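Local coordinates for oxidoreductase, zinc-binding dehydrogenase family (Myxococcus xanthus, PDB 5K1S), which acts as a zinc-binding medium-chain reductase in the alternative de novo biosynthesis of isovaleryl coenzyme A, at residues A[68-79]-A[127-138]; A[27-35]-A[336-344]. All blocks are in the same frame, centred on the assembly; numbering follows the deposited sequence. Where two conformers were deposited one is given.

Interaction 1 of 2, residues A[68-79]-A[127-138]; sequences LPRTSVPAILGH and NRFFGEELPGGY. With ZN (zinc ion), chain F.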
loop_
_atom_site.group_PDB
_atom_site.type_symbol
_atom_site.label_atom_id
_atom_site.label_comp_id
_atom_site.label_asym_id
_atom_site.label_seq_id
_atom_site.Cartn_x
_atom_site.Cartn_y
_atom_site.Cartn_z
ATOM N N LEU A 68 18.456 -19.022 3.758
ATOM C CA LEU A 68 17.732 -18.512 4.917
ATOM C C LEU A 68 18.718 -18.391 6.070
ATOM O O LEU A 68 19.178 -19.422 6.589
ATOM C CB LEU A 68 16.571 -19.433 5.294
ATOM C CG LEU A 68 15.243 -19.173 4.575
ATOM C CD1 LEU A 68 14.638 -17.839 4.997
ATOM C CD2 LEU A 68 15.425 -19.210 3.073
ATOM N N PRO A 69 19.081 -17.183 6.509
ATOM C CA PRO A 69 20.236 -17.059 7.417
ATOM C C PRO A 69 20.080 -17.797 8.735
ATOM O O PRO A 69 21.078 -18.296 9.271
ATOM C CB PRO A 69 20.349 -15.542 7.636
ATOM C CG PRO A 69 19.592 -14.922 6.513
ATOM C CD PRO A 69 18.487 -15.871 6.200
ATOM N N ARG A 70 18.872 -17.885 9.281
ATOM C CA ARG A 70 18.689 -18.437 10.616
ATOM C C ARG A 70 18.570 -19.956 10.632
ATOM O O ARG A 70 18.483 -20.540 11.717
ATOM C CB ARG A 70 17.459 -17.810 11.278
ATOM C CG ARG A 70 17.644 -16.333 11.596
ATOM C CD ARG A 70 16.649 -15.841 12.631
ATOM N NE ARG A 70 15.279 -15.856 12.128
ATOM C CZ ARG A 70 14.709 -14.862 11.454
ATOM N NH1 ARG A 70 13.453 -14.979 11.043
ATOM N NH2 ARG A 70 15.389 -13.752 11.187
ATOM N N THR A 71 18.573 -20.613 9.476
ATOM C CA THR A 71 18.597 -22.068 9.445
ATOM C C THR A 71 20.015 -22.565 9.703
ATOM O O THR A 71 20.998 -21.921 9.327
ATOM C CB THR A 71 18.093 -22.597 8.102
ATOM O OG1 THR A 71 16.890 -21.910 7.732
ATOM C CG2 THR A 71 17.805 -24.093 8.188
ATOM N N SER A 72 20.116 -23.723 10.354
ATOM C CA SER A 72 21.405 -24.257 10.775
ATOM C C SER A 72 21.407 -25.773 10.655
ATOM O O SER A 72 20.525 -26.444 11.200
ATOM C CB SER A 72 21.718 -23.838 12.215
ATOM O OG SER A 72 23.014 -24.258 12.597
ATOM N N VAL A 73 22.405 -26.305 9.952
ATOM C CA VAL A 73 22.539 -27.747 9.772
ATOM C C VAL A 73 23.120 -28.388 11.037
ATOM O O VAL A 73 23.955 -27.782 11.711
ATOM C CB VAL A 73 23.418 -28.086 8.549
ATOM C CG1 VAL A 73 22.775 -27.580 7.270
ATOM C CG2 VAL A 73 24.825 -27.511 8.710
ATOM N N PRO A 74 22.690 -29.617 11.369
ATOM C CA PRO A 74 21.667 -30.415 10.681
ATOM C C PRO A 74 20.272 -29.826 10.867
ATOM O O PRO A 74 19.994 -29.242 11.915
ATOM C CB PRO A 74 21.784 -31.787 11.347
ATOM C CG PRO A 74 22.333 -31.503 12.697
ATOM C CD PRO A 74 23.253 -30.329 12.528
ATOM N N ALA A 75 19.411 -29.972 9.862
ATOM C CA ALA A 75 18.122 -29.297 9.862
ATOM C C ALA A 75 17.044 -30.198 9.281
ATOM O O ALA A 75 17.276 -30.910 8.298
ATOM C CB ALA A 75 18.183 -27.989 9.062
ATOM N N ILE A 76 15.870 -30.158 9.902
ATOM C CA ILE A 76 14.664 -30.785 9.376
ATOM C C ILE A 76 13.814 -29.666 8.788
ATOM O O ILE A 76 13.328 -28.798 9.518
ATOM C CB ILE A 76 13.906 -31.557 10.463
ATOM C CG1 ILE A 76 14.771 -32.702 11.001
ATOM C CG2 ILE A 76 12.580 -32.092 9.921
ATOM C CD1 ILE A 76 14.205 -33.375 12.242
ATOM N N LEU A 77 13.636 -29.680 7.474
ATOM C CA LEU A 77 12.945 -28.603 6.786
ATOM C C LEU A 77 11.442 -28.865 6.745
ATOM O O LEU A 77 10.960 -29.943 7.100
ATOM C CB LEU A 77 13.494 -28.440 5.367
ATOM C CG LEU A 77 15.017 -28.495 5.210
ATOM C CD1 LEU A 77 15.413 -28.107 3.791
ATOM C CD2 LEU A 77 15.727 -27.609 6.228
ATOM N N GLY A 78 10.699 -27.853 6.306
ATOM C CA GLY A 78 9.272 -27.992 6.088
ATOM C C GLY A 78 8.438 -27.186 7.058
ATOM O O GLY A 78 8.594 -27.314 8.277
ATOM N N HIS A 79 7.541 -26.353 6.530
ATOM C CA HIS A 79 6.662 -25.529 7.347
ATOM C C HIS A 79 5.186 -25.773 7.068
ATOM O O HIS A 79 4.338 -25.082 7.648
ATOM C CB HIS A 79 6.981 -24.041 7.135
ATOM C CG HIS A 79 6.703 -23.550 5.747
ATOM N ND1 HIS A 79 7.704 -23.167 4.881
ATOM C CD2 HIS A 79 5.539 -23.372 5.080
ATOM C CE1 HIS A 79 7.168 -22.777 3.739
ATOM N NE2 HIS A 79 5.856 -22.894 3.832
ATOM N N ASN A 127 9.823 -14.578 15.607
ATOM C CA ASN A 127 9.758 -14.779 14.163
ATOM C C ASN A 127 10.259 -16.160 13.756
ATOM O O ASN A 127 10.700 -16.346 12.618
ATOM C CB ASN A 127 10.555 -13.691 13.440
ATOM C CG ASN A 127 11.992 -13.607 13.916
ATOM O OD1 ASN A 127 12.465 -14.468 14.661
ATOM N ND2 ASN A 127 12.697 -12.570 13.483
ATOM N N ARG A 128 10.191 -17.134 14.660
ATOM C CA ARG A 128 10.656 -18.479 14.352
ATOM C C ARG A 128 9.779 -19.123 13.286
ATOM O O ARG A 128 8.548 -19.076 13.363
ATOM C CB ARG A 128 10.666 -19.332 15.619
ATOM C CG ARG A 128 11.801 -18.998 16.576
ATOM C CD ARG A 128 11.320 -18.978 18.017
ATOM N NE ARG A 128 10.535 -20.162 18.346
ATOM C CZ ARG A 128 9.782 -20.283 19.433
ATOM N NH1 ARG A 128 9.701 -19.287 20.307
ATOM N NH2 ARG A 128 9.101 -21.400 19.647
ATOM N N PHE A 129 10.423 -19.726 12.297
ATOM C CA PHE A 129 9.750 -20.445 11.227
ATOM C C PHE A 129 9.846 -21.946 11.460
ATOM O O PHE A 129 10.824 -22.446 12.022
ATOM C CB PHE A 129 10.368 -20.101 9.869
ATOM C CG PHE A 129 9.778 -18.883 9.213
ATOM C CD1 PHE A 129 10.125 -17.612 9.636
ATOM C CD2 PHE A 129 8.893 -19.013 8.155
ATOM C CE1 PHE A 129 9.587 -16.491 9.022
ATOM C CE2 PHE A 129 8.353 -17.897 7.539
ATOM C CZ PHE A 129 8.702 -16.636 7.971
ATOM N N PHE A 130 8.818 -22.666 11.022
ATOM C CA PHE A 130 8.898 -24.118 10.987
ATOM C C PHE A 130 9.824 -24.550 9.858
ATOM O O PHE A 130 9.755 -24.030 8.741
ATOM C CB PHE A 130 7.510 -24.729 10.803
ATOM C CG PHE A 130 6.647 -24.643 12.026
ATOM C CD1 PHE A 130 5.848 -23.535 12.251
ATOM C CD2 PHE A 130 6.632 -25.673 12.951
ATOM C CE1 PHE A 130 5.055 -23.457 13.379
ATOM C CE2 PHE A 130 5.844 -25.596 14.083
ATOM C CZ PHE A 130 5.054 -24.489 14.296
ATOM N N GLY A 131 10.706 -25.501 10.155
ATOM C CA GLY A 131 11.716 -25.908 9.203
ATOM C C GLY A 131 12.955 -25.044 9.195
ATOM O O GLY A 131 13.830 -25.247 8.344
ATOM N N GLU A 132 13.058 -24.084 10.114
ATOM C CA GLU A 132 14.237 -23.232 10.212
ATOM C C GLU A 132 14.753 -23.222 11.646
ATOM O O GLU A 132 15.494 -24.126 12.041
ATOM C CB GLU A 132 13.912 -21.821 9.720
ATOM C CG GLU A 132 13.610 -21.767 8.228
ATOM C CD GLU A 132 12.985 -20.459 7.794
ATOM O OE1 GLU A 132 13.340 -19.405 8.363
ATOM O OE2 GLU A 132 12.130 -20.488 6.884
ATOM N N GLU A 133 14.368 -22.224 12.444
ATOM C CA GLU A 133 14.843 -22.169 13.822
ATOM C C GLU A 133 14.330 -23.347 14.638
ATOM O O GLU A 133 15.009 -23.799 15.568
ATOM C CB GLU A 133 14.426 -20.851 14.477
ATOM C CG GLU A 133 14.724 -19.619 13.639
ATOM C CD GLU A 133 14.832 -18.358 14.474
ATOM O OE1 GLU A 133 15.498 -18.396 15.530
ATOM O OE2 GLU A 133 14.246 -17.328 14.078
ATOM N N LEU A 134 13.143 -23.856 14.311
ATOM C CA LEU A 134 12.639 -25.047 14.971
ATOM C C LEU A 134 12.319 -26.118 13.932
ATOM O O LEU A 134 11.972 -25.796 12.790
ATOM C CB LEU A 134 11.396 -24.747 15.821
ATOM C CG LEU A 134 10.256 -23.948 15.198
ATOM C CD1 LEU A 134 9.325 -24.866 14.443
ATOM C CD2 LEU A 134 9.494 -23.180 16.266
ATOM N N PRO A 135 12.440 -27.398 14.291
ATOM C CA PRO A 135 12.360 -28.457 13.278
ATOM C C PRO A 135 11.047 -28.431 12.508
ATOM O O PRO A 135 10.003 -28.023 13.020
ATOM C CB PRO A 135 12.500 -29.744 14.099
ATOM C CG PRO A 135 13.203 -29.324 15.342
ATOM C CD PRO A 135 12.711 -27.943 15.632
ATOM N N GLY A 136 11.110 -28.901 11.263
ATOM C CA GLY A 136 9.999 -28.833 10.342
ATOM C C GLY A 136 9.233 -30.138 10.238
ATOM O O GLY A 136 9.346 -31.033 11.083
ATOM N N GLY A 137 8.443 -30.245 9.173
ATOM C CA GLY A 137 7.552 -31.366 8.955
ATOM C C GLY A 137 8.072 -32.446 8.035
ATOM O O GLY A 137 7.317 -33.370 7.709
ATOM N N TYR A 138 9.325 -32.362 7.589
ATOM C CA TYR A 138 9.929 -33.442 6.815
ATOM C C TYR A 138 10.294 -34.601 7.733
ATOM O O TYR A 138 11.444 -35.052 7.749
ATOM C CB TYR A 138 11.181 -32.967 6.069
ATOM C CG TYR A 138 10.927 -32.051 4.893
ATOM C CD1 TYR A 138 9.661 -31.526 4.644
ATOM C CD2 TYR A 138 11.962 -31.717 4.025
ATOM C CE1 TYR A 138 9.436 -30.696 3.575
ATOM C CE2 TYR A 138 11.742 -30.885 2.948
ATOM C CZ TYR A 138 10.472 -30.381 2.733
ATOM O OH TYR A 138 10.208 -29.551 1.676
HETATM ZN ZN ZN F . 5.316 -21.855 2.194
#
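R70 lays its guanidinium over the side-chain amide of N127. The two planes are only 8° apart, and N127 ND2 stands 3.3 Å above the guanidinium plane, offset toward its rim, so the pair is stacked. A bend at chi3 (-67°) turns the R70 head into this position, from which NH1 also makes a long, weak bond to N127 O (3.5 Å). A salt bridge from R70 NE to E133 OE2 is doubtful, because E133 was modelled in two conformers. Further in, the side chains of E132 and T71 cross at about a right angle, E132 CG lying 3.3 Å from T71 OG1. Their polar ends are held by helix 58-64: T71 OG1 by N63, E132 OE2 by H59.

Both segments are irregular loops of the GroES-like domain, leading into strands 80-88 and 141-145, and three backbone bonds tie them together. G136 N reaches I76 O (2.8 Å), G137 N reaches G78 O (3.1 Å), and Y138 N meets L77 O (3.0 Å) almost end-on. Y138 turns one ring face over the L77-G78 peptide, and L77 CB makes an off-centre CH-pi contact 4.2 Å from the ring centroid. At H79, CB packs against F130 CB, while chi1 of 65° sets CG between the backbone N and the carbonyl carbon, and the ring leads away from 127-138; NE2 binds zinc at 2.0 Å, together with C57 and C166.

Interaction 2 of 2, residues A[27-35]-A[336-344]; sequences GEAGNLKME and LAEAAKAHF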
loop_
_atom_site.group_PDB
_atom_site.type_symbol
_atom_site.label_atom_id
_atom_site.label_comp_id
_atom_site.label_asym_id
_atom_site.label_seq_id
_atom_site.Cartn_x
_atom_site.Cartn_y
_atom_site.Cartn_z
ATOM N N GLY A 27 22.953 -27.107 0.013
ATOM C CA GLY A 27 23.392 -27.350 -1.346
ATOM C C GLY A 27 22.321 -27.926 -2.249
ATOM O O GLY A 27 21.169 -27.482 -2.225
ATOM N N GLU A 28 22.697 -28.918 -3.053
ATOM C CA GLU A 28 21.793 -29.487 -4.040
ATOM C C GLU A 28 20.700 -30.315 -3.368
ATOM O O GLU A 28 20.793 -30.696 -2.197
ATOM C CB GLU A 28 22.564 -30.358 -5.031
ATOM C CG GLU A 28 23.240 -31.565 -4.395
ATOM C CD GLU A 28 23.919 -32.460 -5.410
ATOM O OE1 GLU A 28 24.194 -31.991 -6.536
ATOM O OE2 GLU A 28 24.173 -33.639 -5.080
ATOM N N ALA A 29 19.650 -30.601 -4.144
ATOM C CA ALA A 29 18.505 -31.339 -3.623
ATOM C C ALA A 29 18.914 -32.687 -3.048
ATOM O O ALA A 29 18.277 -33.179 -2.108
ATOM C CB ALA A 29 17.465 -31.529 -4.727
ATOM N N GLY A 30 19.967 -33.297 -3.589
ATOM C CA GLY A 30 20.401 -34.606 -3.134
ATOM C C GLY A 30 20.908 -34.645 -1.708
ATOM O O GLY A 30 21.047 -35.741 -1.153
ATOM N N ASN A 31 21.189 -33.488 -1.104
ATOM C CA ASN A 31 21.666 -33.455 0.273
ATOM C C ASN A 31 20.597 -33.870 1.274
ATOM O O ASN A 31 20.933 -34.133 2.434
ATOM C CB ASN A 31 22.178 -32.056 0.610
ATOM C CG ASN A 31 23.334 -31.638 -0.270
ATOM O OD1 ASN A 31 23.607 -32.270 -1.291
ATOM N ND2 ASN A 31 24.022 -30.571 0.119
ATOM N N LEU A 32 19.334 -33.929 0.861
ATOM C CA LEU A 32 18.258 -34.406 1.720
ATOM C C LEU A 32 18.309 -35.929 1.782
ATOM O O LEU A 32 18.276 -36.597 0.743
ATOM C CB LEU A 32 16.909 -33.928 1.189
ATOM C CG LEU A 32 16.700 -32.412 1.111
ATOM C CD1 LEU A 32 15.436 -32.095 0.329
ATOM C CD2 LEU A 32 16.635 -31.790 2.499
ATOM N N LYS A 33 18.393 -36.479 2.993
ATOM C CA LYS A 33 18.536 -37.919 3.170
ATOM C C LYS A 33 17.759 -38.370 4.399
ATOM O O LYS A 33 17.886 -37.772 5.472
ATOM C CB LYS A 33 20.012 -38.312 3.306
ATOM N N MET A 34 16.963 -39.425 4.237
ATOM C CA MET A 34 16.240 -39.999 5.364
ATOM C C MET A 34 17.221 -40.574 6.376
ATOM O O MET A 34 18.154 -41.297 6.015
ATOM C CB MET A 34 15.284 -41.089 4.875
ATOM C CG MET A 34 14.483 -41.785 5.980
ATOM S SD MET A 34 12.969 -40.915 6.432
ATOM C CE MET A 34 11.923 -41.327 5.038
ATOM N N GLU A 35 17.006 -40.254 7.650
ATOM C CA GLU A 35 17.833 -40.769 8.730
ATOM C C GLU A 35 16.938 -41.163 9.896
ATOM O O GLU A 35 15.728 -40.921 9.894
ATOM C CB GLU A 35 18.872 -39.738 9.187
ATOM C CG GLU A 35 19.829 -39.296 8.095
ATOM C CD GLU A 35 20.812 -38.244 8.573
ATOM O OE1 GLU A 35 20.818 -37.941 9.784
ATOM O OE2 GLU A 35 21.578 -37.720 7.736
ATOM N N LEU A 336 8.117 -39.636 1.854
ATOM C CA LEU A 336 9.035 -38.691 2.478
ATOM C C LEU A 336 10.471 -38.934 2.031
ATOM O O LEU A 336 11.227 -37.984 1.793
ATOM C CB LEU A 336 8.916 -38.789 3.999
ATOM C CG LEU A 336 9.887 -37.945 4.823
ATOM C CD1 LEU A 336 9.693 -36.463 4.538
ATOM C CD2 LEU A 336 9.723 -38.232 6.308
ATOM N N ALA A 337 10.865 -40.203 1.901
ATOM C CA ALA A 337 12.245 -40.526 1.556
ATOM C C ALA A 337 12.662 -39.942 0.214
ATOM O O ALA A 337 13.864 -39.815 -0.045
ATOM C CB ALA A 337 12.438 -42.044 1.539
ATOM N N GLU A 338 11.706 -39.589 -0.645
ATOM C CA GLU A 338 11.996 -39.006 -1.949
ATOM C C GLU A 338 11.884 -37.485 -1.936
ATOM O O GLU A 338 11.457 -36.885 -2.927
ATOM C CB GLU A 338 11.067 -39.601 -3.006
ATOM C CG GLU A 338 11.252 -41.096 -3.209
ATOM C CD GLU A 338 10.308 -41.667 -4.249
ATOM O OE1 GLU A 338 9.637 -40.875 -4.943
ATOM O OE2 GLU A 338 10.238 -42.908 -4.369
ATOM N N ALA A 339 12.262 -36.850 -0.824
ATOM C CA ALA A 339 12.202 -35.394 -0.749
ATOM C C ALA A 339 13.104 -34.754 -1.795
ATOM O O ALA A 339 12.731 -33.754 -2.420
ATOM C CB ALA A 339 12.589 -34.925 0.653
ATOM N N ALA A 340 14.296 -35.316 -2.003
ATOM C CA ALA A 340 15.201 -34.780 -3.015
ATOM C C ALA A 340 14.520 -34.722 -4.376
ATOM O O ALA A 340 14.537 -33.685 -5.048
ATOM C CB ALA A 340 16.473 -35.627 -3.083
ATOM N N LYS A 341 13.902 -35.829 -4.793
ATOM C CA LYS A 341 13.182 -35.841 -6.061
ATOM C C LYS A 341 12.116 -34.755 -6.095
ATOM O O LYS A 341 11.920 -34.097 -7.125
ATOM C CB LYS A 341 12.551 -37.213 -6.293
ATOM C CG LYS A 341 13.535 -38.370 -6.245
ATOM C CD LYS A 341 12.883 -39.671 -6.689
ATOM C CE LYS A 341 13.855 -40.839 -6.615
ATOM N NZ LYS A 341 13.256 -42.094 -7.148
ATOM N N ALA A 342 11.419 -34.548 -4.976
ATOM C CA ALA A 342 10.371 -33.534 -4.928
ATOM C C ALA A 342 10.934 -32.150 -5.229
ATOM O O ALA A 342 10.375 -31.403 -6.039
ATOM C CB ALA A 342 9.688 -33.553 -3.560
ATOM N N HIS A 343 12.046 -31.790 -4.582
ATOM C CA HIS A 343 12.653 -30.485 -4.830
ATOM C C HIS A 343 13.110 -30.357 -6.274
ATOM O O HIS A 343 12.904 -29.315 -6.909
ATOM C CB HIS A 343 13.830 -30.257 -3.883
ATOM C CG HIS A 343 13.416 -29.961 -2.481
ATOM N ND1 HIS A 343 14.156 -29.163 -1.638
ATOM C CD2 HIS A 343 12.332 -30.354 -1.774
ATOM C CE1 HIS A 343 13.547 -29.079 -0.470
ATOM N NE2 HIS A 343 12.436 -29.791 -0.527
ATOM N N PHE A 344 13.749 -31.398 -6.807
ATOM C CA PHE A 344 14.183 -31.360 -8.199
ATOM C C PHE A 344 13.007 -31.057 -9.118
ATOM O O PHE A 344 13.092 -30.179 -9.986
ATOM C CB PHE A 344 14.842 -32.686 -8.578
ATOM C CG PHE A 344 15.526 -32.661 -9.915
ATOM C CD1 PHE A 344 14.806 -32.860 -11.083
ATOM C CD2 PHE A 344 16.891 -32.437 -10.005
ATOM C CE1 PHE A 344 15.434 -32.832 -12.313
ATOM C CE2 PHE A 344 17.523 -32.410 -11.234
ATOM C CZ PHE A 344 16.794 -32.609 -12.388
#
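A29 starts the contact: its CB points at the helix and rests against H343 CB at 3.9 Å, with A340 beside it. The A29 carbonyl lies over the A340 methyl but already serves its own 3-10 turn, accepting L32 N. G30 adds a glancing touch, its CA 4.1 Å from A340 CB.

L32 carries the central packing. Its CD1 sits 3.7 Å from the centroid of the H343 ring and 13° off the ring normal, a CH-pi contact over the face, and the same methyl reaches A339 CB at 4.0 Å. The imidazole is held by partners outside the two segments, R64 at ND1 and, probably, Y138 at NE2. Were H343 a leucine, R64 NE and the Y138 hydroxyl would probably each lose a hydrogen-bonding partner, and L32 the flat face on which it lies.

M34 again points toward the second segment, but meets the 3-10 turn 336-337 ahead of the helix. Its CG is anti to the backbone N (chi1 179°), and bends at chi2 and chi3 bring CE 3.6 Å from A337 CB and 4.0 Å from L336 CG.

Strand 32-35 runs roughly antiparallel to helix 339-344, their axes 8.4 Å apart at 157°. This joins the N-terminal two-stranded sheet to the helix linking parallel strands 330-335 and 354-358. Since methyls pack against a ring, other methyls and backbone atoms, without hydrogen bonds between the segments, the fit probably depends on shape more than on directional bonds.

In the fold
Interactions 1 and 2 both belong to the zinc-bearing, GroES-like half of the chain and share strand 17-23 and helix 58-64 as neighbours. Both are partly buried, with a larger buried share in interaction 1. The buried end of 68-79/127-138 joins loops largely by backbone bonds and delivers a zinc ligand, whereas its R70 end is solvent-exposed and polar. By contrast, 27-35/336-344 is a largely apolar strand-to-helix contact farther from the chain centre, the nearest atom of the H343 side chain about 11 Å from the zinc that H79 binds. The probable Y138-H343 bond joins the two contacts, and L77 CD1 packs 4.1 Å from L32 CD2. Along the chain, interaction 1 is nested within the loop that interaction 2 closes.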